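Local coordinates for protein probable M18 family aminopeptidase 1 (Thermotoga maritima, PDB 2GLF) that probably acts as a metal-dependent aminopeptidase of the M18 family, removing residues from the N-termini of peptides, at residues V376-I386 / E438-K449. Sequence-based numbering, arbitrary orientation.
Sequences VRKVLNEQGVI and ETYVAYRSLMEK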
loop_
_atom_site.group_PDB
_atom_site.type_symbol
_atom_site.label_atom_id
_atom_site.label_comp_id
_atom_site.label_asym_id
_atom_site.label_seq_id
_atom_site.Cartn_x
_atom_site.Cartn_y
_atom_site.Cartn_z
ATOM N N VAL A 376 -23.011 -34.088 -36.137
ATOM C CA VAL A 376 -23.970 -33.020 -35.884
ATOM C C VAL A 376 -23.906 -31.965 -36.985
ATOM O O VAL A 376 -24.926 -31.431 -37.407
ATOM C CB VAL A 376 -23.694 -32.344 -34.524
ATOM C CG1 VAL A 376 -24.637 -31.160 -34.318
ATOM C CG2 VAL A 376 -23.857 -33.359 -33.409
ATOM N N ARG A 377 -22.698 -31.677 -37.454
ATOM C CA ARG A 377 -22.514 -30.674 -38.491
ATOM C C ARG A 377 -23.184 -31.103 -39.787
ATOM O O ARG A 377 -23.693 -30.268 -40.534
ATOM C CB ARG A 377 -21.020 -30.431 -38.733
ATOM C CG ARG A 377 -20.673 -28.978 -38.997
ATOM C CD ARG A 377 -20.193 -28.729 -40.414
ATOM N NE ARG A 377 -18.952 -29.436 -40.686
ATOM C CZ ARG A 377 -18.137 -29.153 -41.699
ATOM N NH1 ARG A 377 -18.428 -28.166 -42.542
ATOM N NH2 ARG A 377 -17.035 -29.873 -41.880
ATOM N N LYS A 378 -23.190 -32.410 -40.042
ATOM C CA LYS A 378 -23.788 -32.964 -41.257
ATOM C C LYS A 378 -25.302 -32.780 -41.248
ATOM O O LYS A 378 -25.870 -32.207 -42.183
ATOM C CB LYS A 378 -23.442 -34.450 -41.383
ATOM C CG LYS A 378 -23.657 -35.032 -42.769
ATOM C CD LYS A 378 -23.119 -36.456 -42.845
ATOM C CE LYS A 378 -23.149 -37.012 -44.266
ATOM N NZ LYS A 378 -24.536 -37.209 -44.779
ATOM N N VAL A 379 -25.950 -33.263 -40.191
ATOM C CA VAL A 379 -27.397 -33.134 -40.071
ATOM C C VAL A 379 -27.830 -31.676 -40.250
ATOM O O VAL A 379 -28.690 -31.368 -41.084
ATOM C CB VAL A 379 -27.899 -33.623 -38.690
ATOM C CG1 VAL A 379 -29.382 -33.317 -38.545
ATOM C CG2 VAL A 379 -27.658 -35.118 -38.535
ATOM N N LEU A 380 -27.224 -30.781 -39.470
ATOM C CA LEU A 380 -27.555 -29.365 -39.530
ATOM C C LEU A 380 -27.501 -28.820 -40.942
ATOM O O LEU A 380 -28.518 -28.411 -41.493
ATOM C CB LEU A 380 -26.616 -28.553 -38.636
ATOM C CG LEU A 380 -26.748 -28.757 -37.125
ATOM C CD1 LEU A 380 -25.759 -27.841 -36.419
ATOM C CD2 LEU A 380 -28.177 -28.472 -36.665
ATOM N N ASN A 381 -26.311 -28.813 -41.528
ATOM C CA ASN A 381 -26.151 -28.297 -42.877
ATOM C C ASN A 381 -27.086 -28.960 -43.887
ATOM O O ASN A 381 -27.625 -28.289 -44.774
ATOM C CB ASN A 381 -24.699 -28.440 -43.331
ATOM C CG ASN A 381 -23.766 -27.542 -42.559
ATOM O OD1 ASN A 381 -24.071 -26.375 -42.316
ATOM N ND2 ASN A 381 -22.615 -28.075 -42.176
ATOM N N GLU A 382 -27.286 -30.269 -43.752
ATOM C CA GLU A 382 -28.167 -30.987 -44.666
ATOM C C GLU A 382 -29.634 -30.556 -44.546
ATOM O O GLU A 382 -30.343 -30.474 -45.556
ATOM C CB GLU A 382 -28.015 -32.492 -44.456
ATOM C CG GLU A 382 -27.038 -33.110 -45.444
ATOM C CD GLU A 382 -26.526 -34.473 -45.021
ATOM O OE1 GLU A 382 -27.197 -35.147 -44.211
ATOM O OE2 GLU A 382 -25.451 -34.874 -45.516
ATOM N N GLN A 383 -30.087 -30.269 -43.327
ATOM C CA GLN A 383 -31.460 -29.823 -43.121
ATOM C C GLN A 383 -31.555 -28.301 -43.286
ATOM O O GLN A 383 -32.619 -27.701 -43.076
ATOM C CB GLN A 383 -31.954 -30.213 -41.727
ATOM C CG GLN A 383 -31.988 -31.701 -41.459
ATOM C CD GLN A 383 -32.662 -32.478 -42.570
ATOM O OE1 GLN A 383 -32.090 -32.673 -43.641
ATOM N NE2 GLN A 383 -33.888 -32.921 -42.323
ATOM N N GLY A 384 -30.434 -27.682 -43.652
ATOM C CA GLY A 384 -30.403 -26.241 -43.849
ATOM C C GLY A 384 -30.618 -25.416 -42.592
ATOM O O GLY A 384 -31.181 -24.324 -42.647
ATOM N N VAL A 385 -30.168 -25.933 -41.455
ATOM C CA VAL A 385 -30.319 -25.225 -40.192
ATOM C C VAL A 385 -29.216 -24.173 -40.029
ATOM O O VAL A 385 -28.035 -24.456 -40.229
ATOM C CB VAL A 385 -30.249 -26.201 -39.008
ATOM C CG1 VAL A 385 -30.681 -25.507 -37.735
ATOM C CG2 VAL A 385 -31.111 -27.407 -39.286
ATOM N N ILE A 386 -29.611 -22.956 -39.676
ATOM C CA ILE A 386 -28.661 -21.870 -39.475
ATOM C C ILE A 386 -27.998 -22.034 -38.104
ATOM O O ILE A 386 -28.679 -22.057 -37.080
ATOM C CB ILE A 386 -29.369 -20.481 -39.541
ATOM C CG1 ILE A 386 -29.669 -20.098 -40.993
ATOM C CG2 ILE A 386 -28.489 -19.417 -38.925
ATOM C CD1 ILE A 386 -30.609 -21.030 -41.699
ATOM N N GLU A 438 -35.035 -21.025 -34.513
ATOM C CA GLU A 438 -34.031 -21.863 -35.136
ATOM C C GLU A 438 -33.529 -22.972 -34.223
ATOM O O GLU A 438 -33.101 -24.028 -34.696
ATOM C CB GLU A 438 -32.862 -21.017 -35.624
ATOM C CG GLU A 438 -31.996 -21.750 -36.634
ATOM C CD GLU A 438 -32.758 -22.127 -37.892
ATOM O OE1 GLU A 438 -32.181 -22.814 -38.757
ATOM O OE2 GLU A 438 -33.931 -21.730 -38.020
ATOM N N THR A 439 -33.567 -22.732 -32.917
ATOM C CA THR A 439 -33.125 -23.744 -31.965
ATOM C C THR A 439 -34.100 -24.901 -32.086
ATOM O O THR A 439 -33.699 -26.062 -32.201
ATOM C CB THR A 439 -33.139 -23.202 -30.532
ATOM O OG1 THR A 439 -32.089 -22.238 -30.387
ATOM C CG2 THR A 439 -32.936 -24.334 -29.529
ATOM N N TYR A 440 -35.386 -24.559 -32.075
ATOM C CA TYR A 440 -36.470 -25.529 -32.221
ATOM C C TYR A 440 -36.281 -26.354 -33.495
ATOM O O TYR A 440 -36.551 -27.547 -33.522
ATOM C CB TYR A 440 -37.807 -24.789 -32.298
ATOM C CG TYR A 440 -38.904 -25.578 -32.968
ATOM C CD1 TYR A 440 -39.476 -26.689 -32.345
ATOM C CD2 TYR A 440 -39.361 -25.220 -34.232
ATOM C CE1 TYR A 440 -40.479 -27.424 -32.969
ATOM C CE2 TYR A 440 -40.361 -25.944 -34.865
ATOM C CZ TYR A 440 -40.915 -27.044 -34.231
ATOM O OH TYR A 440 -41.892 -27.770 -34.873
ATOM N N VAL A 441 -35.835 -25.695 -34.556
ATOM C CA VAL A 441 -35.604 -26.369 -35.819
ATOM C C VAL A 441 -34.425 -27.323 -35.677
ATOM O O VAL A 441 -34.510 -28.487 -36.066
ATOM C CB VAL A 441 -35.303 -25.364 -36.935
ATOM C CG1 VAL A 441 -35.025 -26.101 -38.233
ATOM C CG2 VAL A 441 -36.474 -24.414 -37.100
ATOM N N ALA A 442 -33.326 -26.826 -35.111
ATOM C CA ALA A 442 -32.129 -27.635 -34.911
ATOM C C ALA A 442 -32.432 -28.874 -34.065
ATOM O O ALA A 442 -32.085 -29.992 -34.444
ATOM C CB ALA A 442 -31.041 -26.796 -34.252
ATOM N N TYR A 443 -33.089 -28.672 -32.927
ATOM C CA TYR A 443 -33.438 -29.773 -32.028
ATOM C C TYR A 443 -34.318 -30.844 -32.668
ATOM O O TYR A 443 -34.135 -32.035 -32.422
ATOM C CB TYR A 443 -34.153 -29.235 -30.789
ATOM C CG TYR A 443 -33.249 -28.542 -29.797
ATOM C CD1 TYR A 443 -33.785 -27.898 -28.684
ATOM C CD2 TYR A 443 -31.862 -28.529 -29.963
ATOM C CE1 TYR A 443 -32.965 -27.255 -27.758
ATOM C CE2 TYR A 443 -31.034 -27.890 -29.046
ATOM C CZ TYR A 443 -31.594 -27.254 -27.944
ATOM O OH TYR A 443 -30.795 -26.614 -27.025
ATOM N N ARG A 444 -35.280 -30.412 -33.478
ATOM C CA ARG A 444 -36.206 -31.326 -34.135
ATOM C C ARG A 444 -35.519 -32.159 -35.199
ATOM O O ARG A 444 -35.678 -33.380 -35.247
ATOM C CB ARG A 444 -37.355 -30.546 -34.772
ATOM C CG ARG A 444 -38.290 -31.399 -35.597
ATOM C CD ARG A 444 -39.413 -30.578 -36.208
ATOM N NE ARG A 444 -40.194 -31.366 -37.157
ATOM C CZ ARG A 444 -41.301 -30.939 -37.755
ATOM N NH1 ARG A 444 -41.769 -29.723 -37.503
ATOM N NH2 ARG A 444 -41.940 -31.733 -38.604
ATOM N N SER A 445 -34.759 -31.492 -36.058
ATOM C CA SER A 445 -34.060 -32.183 -37.124
ATOM C C SER A 445 -32.888 -33.011 -36.599
ATOM O O SER A 445 -32.364 -33.863 -37.307
ATOM C CB SER A 445 -33.590 -31.179 -38.177
ATOM O OG SER A 445 -32.867 -30.121 -37.584
ATOM N N LEU A 446 -32.472 -32.765 -35.362
ATOM C CA LEU A 446 -31.378 -33.538 -34.794
ATOM C C LEU A 446 -31.915 -34.823 -34.182
ATOM O O LEU A 446 -31.225 -35.849 -34.165
ATOM C CB LEU A 446 -30.630 -32.736 -33.731
ATOM C CG LEU A 446 -29.516 -31.817 -34.237
ATOM C CD1 LEU A 446 -28.964 -31.024 -33.074
ATOM C CD2 LEU A 446 -28.414 -32.638 -34.896
HETATM N N MSE A 447 -33.143 -34.768 -33.673
HETATM C CA MSE A 447 -33.762 -35.950 -33.085
HETATM C C MSE A 447 -34.166 -36.871 -34.227
HETATM O O MSE A 447 -34.114 -38.096 -34.106
HETATM C CB MSE A 447 -35.010 -35.570 -32.296
HETATM C CG MSE A 447 -34.773 -34.583 -31.187
HETATM SE SE MSE A 447 -36.439 -34.019 -30.379
HETATM C CE MSE A 447 -36.137 -34.650 -28.575
ATOM N N GLU A 448 -34.561 -36.255 -35.337
ATOM C CA GLU A 448 -35.006 -36.972 -36.528
ATOM C C GLU A 448 -33.904 -37.607 -37.363
ATOM O O GLU A 448 -34.062 -38.725 -37.855
ATOM C CB GLU A 448 -35.802 -36.034 -37.445
ATOM C CG GLU A 448 -37.213 -35.703 -36.985
ATOM C CD GLU A 448 -37.906 -34.687 -37.893
ATOM O OE1 GLU A 448 -39.130 -34.475 -37.727
ATOM O OE2 GLU A 448 -37.227 -34.095 -38.766
ATOM N N LYS A 449 -32.789 -36.902 -37.519
ATOM C CA LYS A 449 -31.713 -37.394 -38.368
ATOM C C LYS A 449 -30.454 -37.960 -37.710
ATOM O O LYS A 449 -29.633 -38.556 -38.405
ATOM C CB LYS A 449 -31.317 -36.291 -39.356
ATOM C CG LYS A 449 -32.494 -35.600 -40.051
ATOM C CD LYS A 449 -32.894 -36.276 -41.355
ATOM C CE LYS A 449 -33.566 -37.626 -41.145
ATOM N NZ LYS A 449 -34.925 -37.520 -40.548
#
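CG of Glu438 stands anti to the backbone N (chi1 -163°) and the chain then bends at chi2, which carries its carboxylate across to the backbone of Ile386; Val385 CG1, likewise anti to its own N, comes up beside Glu438 OE1 and Ala442 CB. Ile386 N donates to Glu438 OE1 at 2.7 Å, a fairly straight bond (158°) received on the anti side of the carboxylate and somewhat out of its plane. Val385 CG1 lies 3.7 Å from Ala442 CB and also borders OE1, so the bonded oxygen sits against a methyl group. With Glu438 replaced by an alanine, the buried amide of Ile386 would probably lose this acceptor, and a gap is likely to open beside Val385. The other methyl, Val385 CG2, faces Val441 and the hydroxyl of Ser445, whose OG bonds back to Val441 O at 2.8 Å, a carbonyl that also accepts from Ser445 N.

Helix 370-382 ends here in a Schellman motif, with Gly384 at positive phi, and the chain then turns into strand 387-389, the outermost strand, within this chain, of the mixed sheet in this alpha/beta zinc-exopeptidase fold. The axes of segments 376-382 and 438-449 run at 117° to each other and approach to 9.6 Å, while Ala442 also touches Val351 of strand 351-354.

Further along, Leu446 CD2 meets Val379 CG1 at 3.8 Å, and the Leu446 side chain crosses Val376 at about a right angle; Leu446 and Val376 both reach Met417 of strand 414-421. Leu380 CD2 touches both Ala442 CB and Leu446 CG. Val379 CG1 also rests on Lys449 CB (3.6 Å), and the aliphatic part of Gln383 covers Ser445 CB, its CG 3.7 Å away. On the far side of helix 370-382, Arg377 forms salt bridges with Asp219 and Glu218 of a second subunit.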